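Local coordinates for protein amidohydrolase (Thermotoga maritima, PDB 3OOQ) that belongs to the TIM-barrel amidohydrolases and probably catalyses a hydrolysis, possibly as an allantoinase, at residues E82-V87 and G163-T168; F154-K159 and R278-L283; A223-H228 and F245-E250; A227-D232 and G252-K257; G272-F277 and M288-K293. All coordinates share one frame; numbering follows the deposited sequence.

From the N terminus, contact 1 comes first: it joins the loop that follows strand 54-64 to the end of helix 156-164. Before that loop is closed the chain enters contact 2 at 154-159, so contacts 1 and 2 cross, sharing helix 156-164. Contact 2 closes only at 278-283, and within its long loop lie contacts 3 and 4, which start from overlapping segments. Contact 3 pairs strands 223-227 and 247-249, which helix 230-243 connects, and contact 4 joins the loops that follow these two strands. Contact 5 crosses contact 2, tying the chain after strand 269-271 to the start of helix 290-297.

Contact 1: residues E82-V87 and G163-T168; sequences EATDPV and GERKQT
Gln-167 OE1 is held by two nitrogens of Arg-165, and these joined side chains face the loop that follows strand 54-64, at Thr-84 and Pro-86. Arg-165 NE lies 2.9 Å from Gln-167 OE1, and Arg-165 NH1 binds the same Gln-167 OE1 at 3.1 Å. The oxygen sits at the guanidinium edge; NH1 meets it on a lone pair, while NE is tilted slightly from the carbonyl plane. Glutamine suits the place because its extended chain, with CG anti to the backbone N (chi1 178°), carries an acceptor for the arginine and a donor beside it. Between the two residues the chain leaves helix 156-164 through a Schellman motif, Lys-166 having the positive phi. The grip holds the guanidinium with one face toward Thr-84, whose CA stands 3.8 Å above the plane, near the rim. Thr-84 O is 3.4 Å from Arg-165 NH1, but the angle is too poor for a bond. A water bridges instead: it donates to Thr-84 O at 2.8 Å, accepts from Gln-167 NE2 and takes a weak bond from Arg-165 NH1. Pro-86 CD rests 3.7 Å from Gln-167 NE2, and Pro-86 CG lies as near to Thr-168 O. Across the subunit interface Arg-165 NH2 binds Lys-166 O of a neighbouring subunit, and Thr-84 OG1 binds Thr-168 OG1 of that same subunit.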
# COMPACT_ATOMS: atom_id res chain seq x y z
N GLU F 82 -23.64 -6.24 0.33
CA GLU F 82 -22.62 -6.97 -0.41
C GLU F 82 -21.84 -5.95 -1.26
O GLU F 82 -21.95 -5.91 -2.50
CB GLU F 82 -23.25 -8.08 -1.27
CG GLU F 82 -22.25 -8.98 -1.97
CD GLU F 82 -21.20 -9.51 -1.02
OE1 GLU F 82 -20.01 -9.13 -1.17
OE2 GLU F 82 -21.56 -10.27 -0.10
N ALA F 83 -21.05 -5.14 -0.56
CA ALA F 83 -20.43 -3.96 -1.15
C ALA F 83 -19.12 -4.29 -1.86
O ALA F 83 -18.13 -3.57 -1.71
CB ALA F 83 -20.22 -2.89 -0.07
N THR F 84 -19.12 -5.36 -2.65
CA THR F 84 -17.94 -5.82 -3.39
C THR F 84 -18.21 -5.86 -4.89
O THR F 84 -17.41 -6.41 -5.66
CB THR F 84 -17.57 -7.24 -2.96
OG1 THR F 84 -18.70 -8.10 -3.16
CG2 THR F 84 -17.18 -7.24 -1.48
N ASP F 85 -19.35 -5.30 -5.29
CA ASP F 85 -19.83 -5.40 -6.66
C ASP F 85 -21.07 -4.51 -6.75
O ASP F 85 -22.02 -4.70 -5.97
CB ASP F 85 -20.18 -6.87 -6.99
CG ASP F 85 -20.61 -7.07 -8.44
OD1 ASP F 85 -20.51 -8.21 -8.92
OD2 ASP F 85 -21.06 -6.12 -9.10
N PRO F 86 -21.08 -3.54 -7.69
CA PRO F 86 -22.21 -2.59 -7.67
C PRO F 86 -23.53 -3.18 -8.19
O PRO F 86 -24.56 -2.54 -8.09
CB PRO F 86 -21.71 -1.42 -8.57
CG PRO F 86 -20.69 -2.03 -9.45
CD PRO F 86 -20.07 -3.19 -8.70
N VAL F 87 -23.49 -4.41 -8.72
CA VAL F 87 -24.68 -5.07 -9.27
C VAL F 87 -24.84 -6.47 -8.68
O VAL F 87 -24.33 -7.44 -9.24
CB VAL F 87 -24.62 -5.16 -10.81
CG1 VAL F 87 -25.92 -5.70 -11.40
CG2 VAL F 87 -24.31 -3.80 -11.43
N GLY F 163 -16.59 4.76 -5.46
CA GLY F 163 -15.54 5.77 -5.63
C GLY F 163 -14.35 5.47 -4.71
O GLY F 163 -13.21 5.53 -5.15
N GLU F 164 -14.61 5.10 -3.46
CA GLU F 164 -13.52 4.67 -2.55
C GLU F 164 -12.80 3.40 -3.06
O GLU F 164 -11.60 3.24 -2.85
CB GLU F 164 -14.02 4.48 -1.10
CG GLU F 164 -14.18 5.80 -0.28
CD GLU F 164 -15.03 5.65 1.02
OE1 GLU F 164 -15.44 4.51 1.36
OE2 GLU F 164 -15.28 6.68 1.71
N ARG F 165 -13.53 2.51 -3.74
CA ARG F 165 -12.92 1.34 -4.41
C ARG F 165 -12.24 1.70 -5.76
O ARG F 165 -11.69 0.82 -6.44
CB ARG F 165 -13.95 0.21 -4.61
CG ARG F 165 -14.40 -0.53 -3.32
CD ARG F 165 -15.60 -1.46 -3.54
NE ARG F 165 -15.38 -2.41 -4.62
CZ ARG F 165 -14.86 -3.64 -4.48
NH1 ARG F 165 -14.67 -4.40 -5.55
NH2 ARG F 165 -14.51 -4.11 -3.29
N LYS F 166 -12.29 2.98 -6.14
CA LYS F 166 -11.74 3.44 -7.42
C LYS F 166 -12.40 2.75 -8.59
O LYS F 166 -11.74 2.43 -9.59
CB LYS F 166 -10.23 3.16 -7.49
CG LYS F 166 -9.34 4.32 -7.24
CD LYS F 166 -9.26 4.66 -5.80
CE LYS F 166 -9.33 6.17 -5.66
NZ LYS F 166 -8.30 6.68 -4.72
N GLN F 167 -13.70 2.49 -8.45
CA GLN F 167 -14.46 1.67 -9.39
C GLN F 167 -15.76 2.40 -9.80
O GLN F 167 -16.29 3.19 -9.03
CB GLN F 167 -14.74 0.33 -8.68
CG GLN F 167 -15.57 -0.67 -9.44
CD GLN F 167 -15.77 -1.96 -8.65
OE1 GLN F 167 -15.35 -2.08 -7.49
NE2 GLN F 167 -16.38 -2.95 -9.30
N THR F 168 -16.25 2.16 -11.02
CA THR F 168 -17.54 2.70 -11.48
C THR F 168 -18.64 2.11 -10.57
O THR F 168 -18.65 0.90 -10.36
CB THR F 168 -17.80 2.31 -12.97
OG1 THR F 168 -16.62 2.61 -13.73
CG2 THR F 168 -18.99 3.06 -13.56
O HOH W 1 -16.46 -5.48 -8.11

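Contact 2: residues F154-K159 and R278-L283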
# COMPACT_ATOMS: atom_id res chain seq x y z
N PHE F 154 -29.42 5.28 -5.26
CA PHE F 154 -28.98 6.48 -5.97
C PHE F 154 -28.37 7.40 -4.95
O PHE F 154 -28.46 7.13 -3.75
CB PHE F 154 -30.21 7.18 -6.60
CG PHE F 154 -30.84 6.38 -7.69
CD1 PHE F 154 -31.73 5.34 -7.40
CD2 PHE F 154 -30.47 6.58 -9.00
CE1 PHE F 154 -32.28 4.56 -8.42
CE2 PHE F 154 -31.01 5.81 -10.03
CZ PHE F 154 -31.92 4.80 -9.73
N GLY F 155 -27.75 8.48 -5.42
CA GLY F 155 -27.24 9.52 -4.53
C GLY F 155 -25.86 9.19 -3.97
O GLY F 155 -25.08 8.49 -4.61
N GLU F 156 -25.57 9.71 -2.78
CA GLU F 156 -24.19 9.71 -2.24
C GLU F 156 -23.64 8.32 -1.93
O GLU F 156 -22.47 8.06 -2.20
CB GLU F 156 -24.09 10.58 -0.98
CG GLU F 156 -24.33 12.09 -1.22
CD GLU F 156 -24.26 12.90 0.07
OE1 GLU F 156 -23.51 12.51 0.99
OE2 GLU F 156 -24.93 13.95 0.16
N ASN F 157 -24.49 7.44 -1.38
CA ASN F 157 -24.01 6.15 -0.87
C ASN F 157 -23.32 5.28 -1.93
O ASN F 157 -22.15 4.95 -1.77
CB ASN F 157 -25.12 5.37 -0.09
CG ASN F 157 -25.54 6.07 1.20
OD1 ASN F 157 -24.95 7.07 1.59
ND2 ASN F 157 -26.58 5.55 1.86
N PRO F 158 -24.01 4.95 -3.05
CA PRO F 158 -23.33 4.09 -4.04
C PRO F 158 -22.06 4.69 -4.67
O PRO F 158 -21.09 3.97 -4.88
CB PRO F 158 -24.41 3.85 -5.11
CG PRO F 158 -25.41 5.00 -4.93
CD PRO F 158 -25.41 5.25 -3.44
N LYS F 159 -22.05 5.99 -4.96
CA LYS F 159 -20.85 6.61 -5.52
C LYS F 159 -19.70 6.78 -4.50
O LYS F 159 -18.54 6.81 -4.92
CB LYS F 159 -21.18 7.94 -6.21
CG LYS F 159 -21.58 9.10 -5.29
CD LYS F 159 -21.62 10.45 -6.06
CE LYS F 159 -21.99 11.63 -5.14
NZ LYS F 159 -21.60 12.93 -5.76
N ARG F 278 -29.15 14.54 10.45
CA ARG F 278 -28.87 14.72 9.03
C ARG F 278 -27.37 14.56 8.81
O ARG F 278 -26.63 15.53 8.81
CB ARG F 278 -29.37 16.11 8.56
CG ARG F 278 -30.87 16.31 8.76
CD ARG F 278 -31.26 17.79 8.71
NE ARG F 278 -32.70 17.97 8.96
CZ ARG F 278 -33.27 17.98 10.17
NH1 ARG F 278 -32.52 17.81 11.27
NH2 ARG F 278 -34.58 18.13 10.29
N THR F 279 -26.95 13.32 8.66
CA THR F 279 -25.53 12.96 8.60
C THR F 279 -24.87 13.34 7.28
O THR F 279 -23.66 13.38 7.19
CB THR F 279 -25.37 11.44 8.73
OG1 THR F 279 -26.24 10.80 7.78
CG2 THR F 279 -25.71 10.95 10.13
N LYS F 280 -25.67 13.58 6.25
CA LYS F 280 -25.14 13.80 4.89
C LYS F 280 -25.72 15.04 4.28
O LYS F 280 -26.83 15.50 4.64
CB LYS F 280 -25.44 12.60 3.97
CG LYS F 280 -24.70 11.31 4.37
CD LYS F 280 -25.09 10.11 3.49
CE LYS F 280 -26.58 9.72 3.68
NZ LYS F 280 -26.98 8.73 2.63
N LEU F 281 -24.97 15.60 3.34
CA LEU F 281 -25.40 16.71 2.53
C LEU F 281 -26.78 16.46 1.91
O LEU F 281 -27.63 17.37 1.91
CB LEU F 281 -24.38 16.91 1.42
CG LEU F 281 -24.45 18.16 0.58
CD1 LEU F 281 -24.21 19.39 1.47
CD2 LEU F 281 -23.42 18.03 -0.56
N GLU F 282 -26.99 15.24 1.38
CA GLU F 282 -28.24 14.88 0.72
C GLU F 282 -29.40 14.80 1.72
O GLU F 282 -30.56 14.78 1.33
CB GLU F 282 -28.11 13.59 -0.12
CG GLU F 282 -27.84 12.27 0.65
CD GLU F 282 -27.63 11.06 -0.27
OE1 GLU F 282 -27.68 11.22 -1.52
OE2 GLU F 282 -27.41 9.93 0.24
N LEU F 283 -29.08 14.79 3.01
CA LEU F 283 -30.09 14.82 4.07
C LEU F 283 -30.33 16.23 4.64
O LEU F 283 -31.11 16.39 5.57
CB LEU F 283 -29.71 13.86 5.22
CG LEU F 283 -29.51 12.39 4.85
CD1 LEU F 283 -29.31 11.51 6.08
CD2 LEU F 283 -30.69 11.88 4.06
O HOH W 2 -22.57 14.05 2.89
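The start of helix 156-164, with Gly-155 at the N-cap position, meets the carboxylate of Glu-282 from the loop that follows barrel strand 269-271. Glu-282 OE1 accepts from Glu-156 N at 2.9 Å, the donor lying above the carboxylate plane. Glu-156 answers in kind: its chain slides past that of Glu-282 in the opposite direction, and Glu-156 OE2 takes Glu-282 N at 2.7 Å. Gly-155 suits its positive phi, and a beta carbon there would strike Glu-282 OE1. Lys-280 NZ forms a salt bridge with Glu-282 OE2 at 2.7 Å, on the anti lone pair, and donates to Asn-157 OD1 from above the amide plane; Asn-157 ND2 binds Ser-121. An alanine in place of Glu-282 would probably leave Glu-156 N without this acceptor and the Lys-280 ammonium without this counter-charge. The other oxygen of Glu-156 reaches the loop through water, which donates to Glu-156 OE1 at 2.6 Å and accepts from Leu-281 N.

Contact 3: residues A223-H228 and F245-E250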
# COMPACT_ATOMS: atom_id res chain seq x y z
N ALA F 223 -39.27 -2.45 -8.19
CA ALA F 223 -38.01 -1.86 -7.79
C ALA F 223 -38.24 -1.07 -6.50
O ALA F 223 -39.23 -0.33 -6.36
CB ALA F 223 -37.49 -0.93 -8.88
N ARG F 224 -37.32 -1.22 -5.56
CA ARG F 224 -37.34 -0.45 -4.35
C ARG F 224 -36.13 0.48 -4.41
O ARG F 224 -35.00 0.04 -4.23
CB ARG F 224 -37.31 -1.39 -3.13
CG ARG F 224 -38.50 -2.39 -3.05
CD ARG F 224 -39.87 -1.69 -2.92
NE ARG F 224 -39.89 -0.87 -1.70
CZ ARG F 224 -40.36 -1.25 -0.52
NH1 ARG F 224 -40.93 -2.44 -0.36
NH2 ARG F 224 -40.27 -0.43 0.53
N MSE F 225 -36.39 1.77 -4.67
CA MSE F 225 -35.34 2.69 -5.12
C MSE F 225 -34.99 3.76 -4.10
O MSE F 225 -35.75 4.71 -3.88
CB MSE F 225 -35.73 3.32 -6.46
CG MSE F 225 -35.83 2.28 -7.54
SE MSE F 225 -36.49 2.94 -9.23
CE MSE F 225 -34.85 2.73 -10.25
N HIS F 226 -33.82 3.58 -3.48
CA HIS F 226 -33.28 4.45 -2.42
C HIS F 226 -32.86 5.77 -3.05
O HIS F 226 -31.98 5.78 -3.93
CB HIS F 226 -32.08 3.72 -1.75
CG HIS F 226 -31.21 4.59 -0.88
ND1 HIS F 226 -30.33 5.54 -1.39
CD2 HIS F 226 -31.05 4.61 0.46
CE1 HIS F 226 -29.69 6.11 -0.39
NE2 HIS F 226 -30.11 5.57 0.75
N ALA F 227 -33.47 6.87 -2.62
CA ALA F 227 -33.13 8.22 -3.11
C ALA F 227 -33.53 9.31 -2.14
O ALA F 227 -34.65 9.30 -1.61
CB ALA F 227 -33.76 8.50 -4.49
N HIS F 228 -32.64 10.28 -1.94
CA HIS F 228 -32.88 11.37 -0.99
C HIS F 228 -33.11 12.67 -1.72
O HIS F 228 -34.17 13.27 -1.59
CB HIS F 228 -31.72 11.50 0.00
CG HIS F 228 -31.58 10.35 0.94
ND1 HIS F 228 -32.45 10.14 2.00
CD2 HIS F 228 -30.69 9.33 0.98
CE1 HIS F 228 -32.09 9.05 2.65
NE2 HIS F 228 -31.03 8.53 2.05
N PHE F 245 -40.92 -0.55 -15.54
CA PHE F 245 -41.14 -1.32 -14.30
C PHE F 245 -41.81 -0.51 -13.18
O PHE F 245 -41.84 0.73 -13.22
CB PHE F 245 -39.87 -2.06 -13.84
CG PHE F 245 -38.65 -1.17 -13.59
CD1 PHE F 245 -38.50 -0.47 -12.40
CD2 PHE F 245 -37.62 -1.11 -14.52
CE1 PHE F 245 -37.36 0.28 -12.15
CE2 PHE F 245 -36.47 -0.35 -14.27
CZ PHE F 245 -36.35 0.34 -13.09
N ASN F 246 -42.36 -1.22 -12.20
CA ASN F 246 -42.95 -0.59 -11.02
C ASN F 246 -41.90 -0.19 -10.01
O ASN F 246 -40.92 -0.91 -9.83
CB ASN F 246 -43.95 -1.54 -10.34
CG ASN F 246 -45.14 -1.84 -11.22
OD1 ASN F 246 -45.61 -0.97 -11.91
ND2 ASN F 246 -45.62 -3.08 -11.20
N LEU F 247 -42.13 0.93 -9.35
CA LEU F 247 -41.19 1.39 -8.33
C LEU F 247 -41.84 1.87 -7.07
O LEU F 247 -43.00 2.30 -7.05
CB LEU F 247 -40.25 2.49 -8.88
CG LEU F 247 -40.66 3.97 -8.90
CD1 LEU F 247 -39.48 4.90 -8.80
CD2 LEU F 247 -41.43 4.29 -10.16
N VAL F 248 -41.06 1.81 -6.01
CA VAL F 248 -41.32 2.48 -4.76
C VAL F 248 -40.07 3.32 -4.49
O VAL F 248 -38.95 2.88 -4.73
CB VAL F 248 -41.52 1.43 -3.61
CG1 VAL F 248 -41.71 2.10 -2.28
CG2 VAL F 248 -42.73 0.49 -3.91
N ILE F 249 -40.26 4.53 -4.00
CA ILE F 249 -39.14 5.36 -3.57
C ILE F 249 -38.88 5.13 -2.08
O ILE F 249 -39.81 5.22 -1.27
CB ILE F 249 -39.44 6.84 -3.81
CG1 ILE F 249 -39.64 7.14 -5.31
CG2 ILE F 249 -38.35 7.71 -3.21
CD1 ILE F 249 -38.33 7.10 -6.14
N GLU F 250 -37.63 4.80 -1.73
CA GLU F 250 -37.24 4.61 -0.33
C GLU F 250 -36.62 5.89 0.21
O GLU F 250 -35.79 6.51 -0.46
CB GLU F 250 -36.23 3.47 -0.16
CG GLU F 250 -36.46 2.23 -0.99
CD GLU F 250 -37.84 1.64 -0.80
OE1 GLU F 250 -38.42 1.21 -1.82
OE2 GLU F 250 -38.36 1.60 0.35
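Strands 223-227 and 247-249 lie side by side in a parallel beta-alpha-beta unit of the barrel, connected by helix 230-243. Backbone bonds come first. Ala-223 N donates to Asn-246 O, and Ala-223 O accepts from Val-248 N at 2.8 Å. Met-225 likewise uses its N on Val-248 O and its O on Glu-250 N, so Ala-223 and Met-225 each bond to the two residues that flank their partner, Leu-247 or Ile-249, the parallel pattern. Ala-227 N closes the series on Glu-250 O at 3.2 Å.

The ionic part lies on the face of Arg-224, Val-248 and Glu-250. Arg-224 grips Glu-250 side-on, NE to OE1 and NH2 to OE2, the latter pair, Arg-224 NH2 to Glu-250 OE2, at 2.8 Å. Bends at chi2 (-63°) and chi3 fold the arginine beside Val-248, the two side chains pointing the same way. Arg-224 NH2 also binds Ala-62 O, which gives this buried charge a further partner.

The apolar part occupies the other face, against helix 230-243. Residue 225 is selenomethionine, and Met-225 SE touches Leu-247 CD1 at 3.6 Å. Small Ala-223 leaves room for an aromatic ring, its CB lying 3.5 Å from Phe-245 CE1. The same ring makes a Met-aromatic contact, with Met-225 SE at its edge and the methyl Met-225 CE 4.0 Å from Phe-245 CE1.

Contact 4: residues A227-D232 and G252-K257; sequences AHRADD and GTEAYK
This is a buried, mostly polar contact between the loops that follow two parallel barrel strands, 223-227 and 247-249, at the strand ends where TIM-barrel amidohydrolases have their active site. His-228 O accepts from Glu-254 N at 2.9 Å, and Ala-227 O takes a weak bond from Gly-252 N. Gly-252 opens a type I turn with positive phi, which favours glycine. Glu-254 then reaches the start of helix 230-243: its chain, extended beyond CG, sets OE1 2.9 Å from Ala-230 N, the residue after the Arg-229 N-cap. Gln-100 of a neighbouring subunit also donates to Glu-254 OE1, and Lys-257 NZ makes a weak salt bridge to OE2. An alanine at Glu-254 would probably leave Ala-230 N without this acceptor and Lys-257 without one of its carboxylate partners. Threonine suits position 253 because its hydroxyl can either donate or accept a hydrogen bond: Thr-253 OG1 meets His-228 ND1 near the ring plane, 2.6 Å away.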
# COMPACT_ATOMS: atom_id res chain seq x y z
N ALA F 227 -33.47 6.87 -2.62
CA ALA F 227 -33.13 8.22 -3.11
C ALA F 227 -33.53 9.31 -2.14
O ALA F 227 -34.65 9.30 -1.61
CB ALA F 227 -33.76 8.50 -4.49
N HIS F 228 -32.64 10.28 -1.94
CA HIS F 228 -32.88 11.37 -0.99
C HIS F 228 -33.11 12.67 -1.72
O HIS F 228 -34.17 13.27 -1.59
CB HIS F 228 -31.72 11.50 0.00
CG HIS F 228 -31.58 10.35 0.94
ND1 HIS F 228 -32.45 10.14 2.00
CD2 HIS F 228 -30.69 9.33 0.98
CE1 HIS F 228 -32.09 9.05 2.65
NE2 HIS F 228 -31.03 8.53 2.05
N ARG F 229 -32.10 13.12 -2.47
CA ARG F 229 -32.17 14.41 -3.15
C ARG F 229 -33.21 14.37 -4.28
O ARG F 229 -33.40 13.34 -4.92
CB ARG F 229 -30.77 14.81 -3.67
CG ARG F 229 -30.57 16.31 -3.78
CD ARG F 229 -29.11 16.66 -4.05
NE ARG F 229 -28.72 16.23 -5.39
CZ ARG F 229 -27.51 16.37 -5.92
NH1 ARG F 229 -26.52 16.94 -5.21
NH2 ARG F 229 -27.28 15.95 -7.16
N ALA F 230 -33.91 15.48 -4.52
CA ALA F 230 -35.05 15.49 -5.45
C ALA F 230 -34.66 14.97 -6.85
O ALA F 230 -35.42 14.21 -7.47
CB ALA F 230 -35.69 16.92 -5.55
N ASP F 231 -33.49 15.38 -7.33
CA ASP F 231 -33.01 14.94 -8.64
C ASP F 231 -32.77 13.42 -8.74
O ASP F 231 -33.03 12.83 -9.79
CB ASP F 231 -31.77 15.73 -9.12
CG ASP F 231 -30.57 15.62 -8.17
OD1 ASP F 231 -30.77 15.57 -6.95
OD2 ASP F 231 -29.42 15.58 -8.63
N ASP F 232 -32.27 12.81 -7.67
CA ASP F 232 -32.08 11.35 -7.64
C ASP F 232 -33.40 10.60 -7.66
O ASP F 232 -33.49 9.55 -8.28
CB ASP F 232 -31.28 10.89 -6.42
CG ASP F 232 -29.81 11.29 -6.49
OD1 ASP F 232 -29.19 11.13 -7.56
OD2 ASP F 232 -29.32 11.81 -5.47
N GLY F 252 -36.94 9.03 0.24
CA GLY F 252 -37.56 10.14 -0.49
C GLY F 252 -37.49 11.45 0.30
O GLY F 252 -38.46 12.21 0.36
N THR F 253 -36.33 11.69 0.89
CA THR F 253 -36.11 12.83 1.77
C THR F 253 -36.64 14.16 1.21
O THR F 253 -37.27 14.92 1.94
CB THR F 253 -34.61 12.92 2.14
OG1 THR F 253 -34.28 11.77 2.93
CG2 THR F 253 -34.29 14.17 2.94
N GLU F 254 -36.41 14.41 -0.09
CA GLU F 254 -36.88 15.63 -0.74
C GLU F 254 -38.11 15.43 -1.62
O GLU F 254 -38.41 16.29 -2.46
CB GLU F 254 -35.74 16.27 -1.54
CG GLU F 254 -34.58 16.71 -0.67
CD GLU F 254 -33.59 17.61 -1.39
OE1 GLU F 254 -33.61 17.67 -2.64
OE2 GLU F 254 -32.81 18.28 -0.68
N ALA F 255 -38.83 14.32 -1.42
CA ALA F 255 -40.05 14.02 -2.19
C ALA F 255 -41.08 15.16 -2.08
O ALA F 255 -41.84 15.41 -3.02
CB ALA F 255 -40.68 12.68 -1.75
N TYR F 256 -41.07 15.86 -0.95
CA TYR F 256 -42.00 16.95 -0.72
C TYR F 256 -41.81 18.10 -1.72
O TYR F 256 -42.76 18.84 -2.01
CB TYR F 256 -41.93 17.44 0.73
CG TYR F 256 -40.68 18.22 1.10
CD1 TYR F 256 -40.58 19.60 0.85
CD2 TYR F 256 -39.60 17.59 1.73
CE1 TYR F 256 -39.43 20.32 1.20
CE2 TYR F 256 -38.45 18.29 2.09
CZ TYR F 256 -38.37 19.65 1.82
OH TYR F 256 -37.23 20.34 2.20
N LYS F 257 -40.61 18.24 -2.27
CA LYS F 257 -40.36 19.26 -3.27
C LYS F 257 -40.99 18.90 -4.61
O LYS F 257 -41.22 19.76 -5.44
CB LYS F 257 -38.85 19.52 -3.43
CG LYS F 257 -38.15 19.90 -2.14
CD LYS F 257 -36.66 20.09 -2.34
CE LYS F 257 -36.03 20.68 -1.09
NZ LYS F 257 -34.55 20.83 -1.20

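Contact 5: residues G272-F277 and M288-K293; sequences GPLLTF and METIAK
Leu-274 has CG anti to its carbonyl carbon (chi1 -71°), and Met-288, a selenomethionine, has CG anti to its backbone N (chi1 -151°) with a bend at chi2. These torsions of Met-288 place CG and SE, and chi3 (-151°) then sets the methyl CE beside the base of Leu-274, while the leucine branches meet the helix beyond. Met-288 CE lies 3.9 Å from Leu-274 CB. It also lies near the next residue, Met-288 CE being 4.4 Å from Leu-275 CB. A long flexible side chain suits position 288, because one methyl can touch two consecutive residues of the facing loop. Leu-274 divides its own branches between two residues of the helix. Leu-274 CD1 touches Ile-291 CD1 at 3.7 Å, and Leu-274 CD2 meets Thr-290 CG2 at 4.0 Å; both pairs of side chains cross obliquely. Threonine here presents its methyl to the leucine, so the contact is made carbon to carbon.

No hydrogen bond joins the two segments. The loop is turned at Leu-275, the centre of an inverse gamma turn, and Gln-318 OE1 accepts from the backbone N of both Leu-274 and Leu-275. Met-288 packs also on Thr-321 of helix 315-321, and Leu-275 on Phe-314 of a neighbouring subunit. The pattern belongs to a beta-alpha loop of the TIM barrel, in which the chain leaving strand 269-271 packs through Leu-274 against the beginning of helix 290-297.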
# COMPACT_ATOMS: atom_id res chain seq x y z
N GLY F 272 -38.80 8.24 5.94
CA GLY F 272 -37.99 7.85 7.08
C GLY F 272 -36.67 7.26 6.62
O GLY F 272 -36.50 6.96 5.43
N PRO F 273 -35.70 7.13 7.54
CA PRO F 273 -35.84 7.55 8.94
C PRO F 273 -35.94 9.08 9.07
O PRO F 273 -35.30 9.80 8.31
CB PRO F 273 -34.55 7.04 9.58
CG PRO F 273 -33.50 7.18 8.43
CD PRO F 273 -34.29 6.85 7.17
N LEU F 274 -36.73 9.56 10.02
CA LEU F 274 -36.96 11.00 10.23
C LEU F 274 -36.53 11.52 11.61
O LEU F 274 -36.05 12.65 11.74
CB LEU F 274 -38.44 11.34 9.99
CG LEU F 274 -38.97 11.31 8.57
CD1 LEU F 274 -40.50 11.36 8.59
CD2 LEU F 274 -38.38 12.46 7.71
N LEU F 275 -36.72 10.70 12.64
CA LEU F 275 -36.22 10.99 13.97
C LEU F 275 -34.72 10.65 14.06
O LEU F 275 -34.34 9.72 14.76
CB LEU F 275 -37.00 10.18 15.01
CG LEU F 275 -36.81 10.51 16.50
CD1 LEU F 275 -37.73 11.63 16.93
CD2 LEU F 275 -37.05 9.29 17.36
N THR F 276 -33.89 11.42 13.36
CA THR F 276 -32.48 11.07 13.17
C THR F 276 -31.67 12.29 12.71
O THR F 276 -32.23 13.25 12.16
CB THR F 276 -32.33 9.91 12.16
OG1 THR F 276 -31.04 9.31 12.31
CG2 THR F 276 -32.50 10.40 10.68
N PHE F 277 -30.36 12.24 12.92
CA PHE F 277 -29.45 13.32 12.51
C PHE F 277 -29.22 13.34 11.00
O PHE F 277 -29.10 12.29 10.37
CB PHE F 277 -28.11 13.13 13.22
CG PHE F 277 -27.14 14.26 13.03
CD1 PHE F 277 -27.35 15.50 13.64
CD2 PHE F 277 -25.96 14.07 12.28
CE1 PHE F 277 -26.43 16.53 13.50
CE2 PHE F 277 -25.03 15.10 12.13
CZ PHE F 277 -25.26 16.33 12.74
N MSE F 288 -39.52 16.39 9.39
CA MSE F 288 -40.64 15.57 9.81
C MSE F 288 -41.98 16.08 9.25
O MSE F 288 -42.97 15.34 9.22
CB MSE F 288 -40.69 15.52 11.33
CG MSE F 288 -41.30 14.25 11.81
SE MSE F 288 -40.33 13.70 13.34
CE MSE F 288 -40.61 11.80 13.17
N GLU F 289 -41.97 17.33 8.79
CA GLU F 289 -43.12 17.92 8.10
C GLU F 289 -43.49 17.23 6.80
O GLU F 289 -44.58 17.44 6.27
CB GLU F 289 -42.83 19.39 7.81
CG GLU F 289 -42.75 20.25 9.05
CD GLU F 289 -42.80 21.72 8.71
OE1 GLU F 289 -42.30 22.10 7.63
OE2 GLU F 289 -43.35 22.49 9.51
N THR F 290 -42.57 16.43 6.28
CA THR F 290 -42.79 15.70 5.04
C THR F 290 -44.01 14.76 5.12
O THR F 290 -44.74 14.58 4.13
CB THR F 290 -41.49 14.95 4.58
OG1 THR F 290 -41.54 14.73 3.17
CG2 THR F 290 -41.34 13.61 5.27
N ILE F 291 -44.25 14.18 6.29
CA ILE F 291 -45.40 13.31 6.46
C ILE F 291 -46.68 14.08 6.07
O ILE F 291 -47.39 13.70 5.13
CB ILE F 291 -45.47 12.72 7.89
CG1 ILE F 291 -44.34 11.69 8.10
CG2 ILE F 291 -46.86 12.11 8.17
CD1 ILE F 291 -44.11 11.29 9.55
N ALA F 292 -46.92 15.19 6.76
CA ALA F 292 -48.06 16.07 6.49
C ALA F 292 -48.10 16.48 5.03
O ALA F 292 -49.16 16.39 4.39
CB ALA F 292 -47.96 17.31 7.38
N LYS F 293 -46.95 16.92 4.50
CA LYS F 293 -46.91 17.49 3.18
C LYS F 293 -47.31 16.46 2.13
O LYS F 293 -48.11 16.75 1.24
CB LYS F 293 -45.54 18.09 2.87
CG LYS F 293 -45.22 19.29 3.74
CD LYS F 293 -43.80 19.79 3.54
CE LYS F 293 -43.65 21.17 4.18
NZ LYS F 293 -43.00 22.09 3.24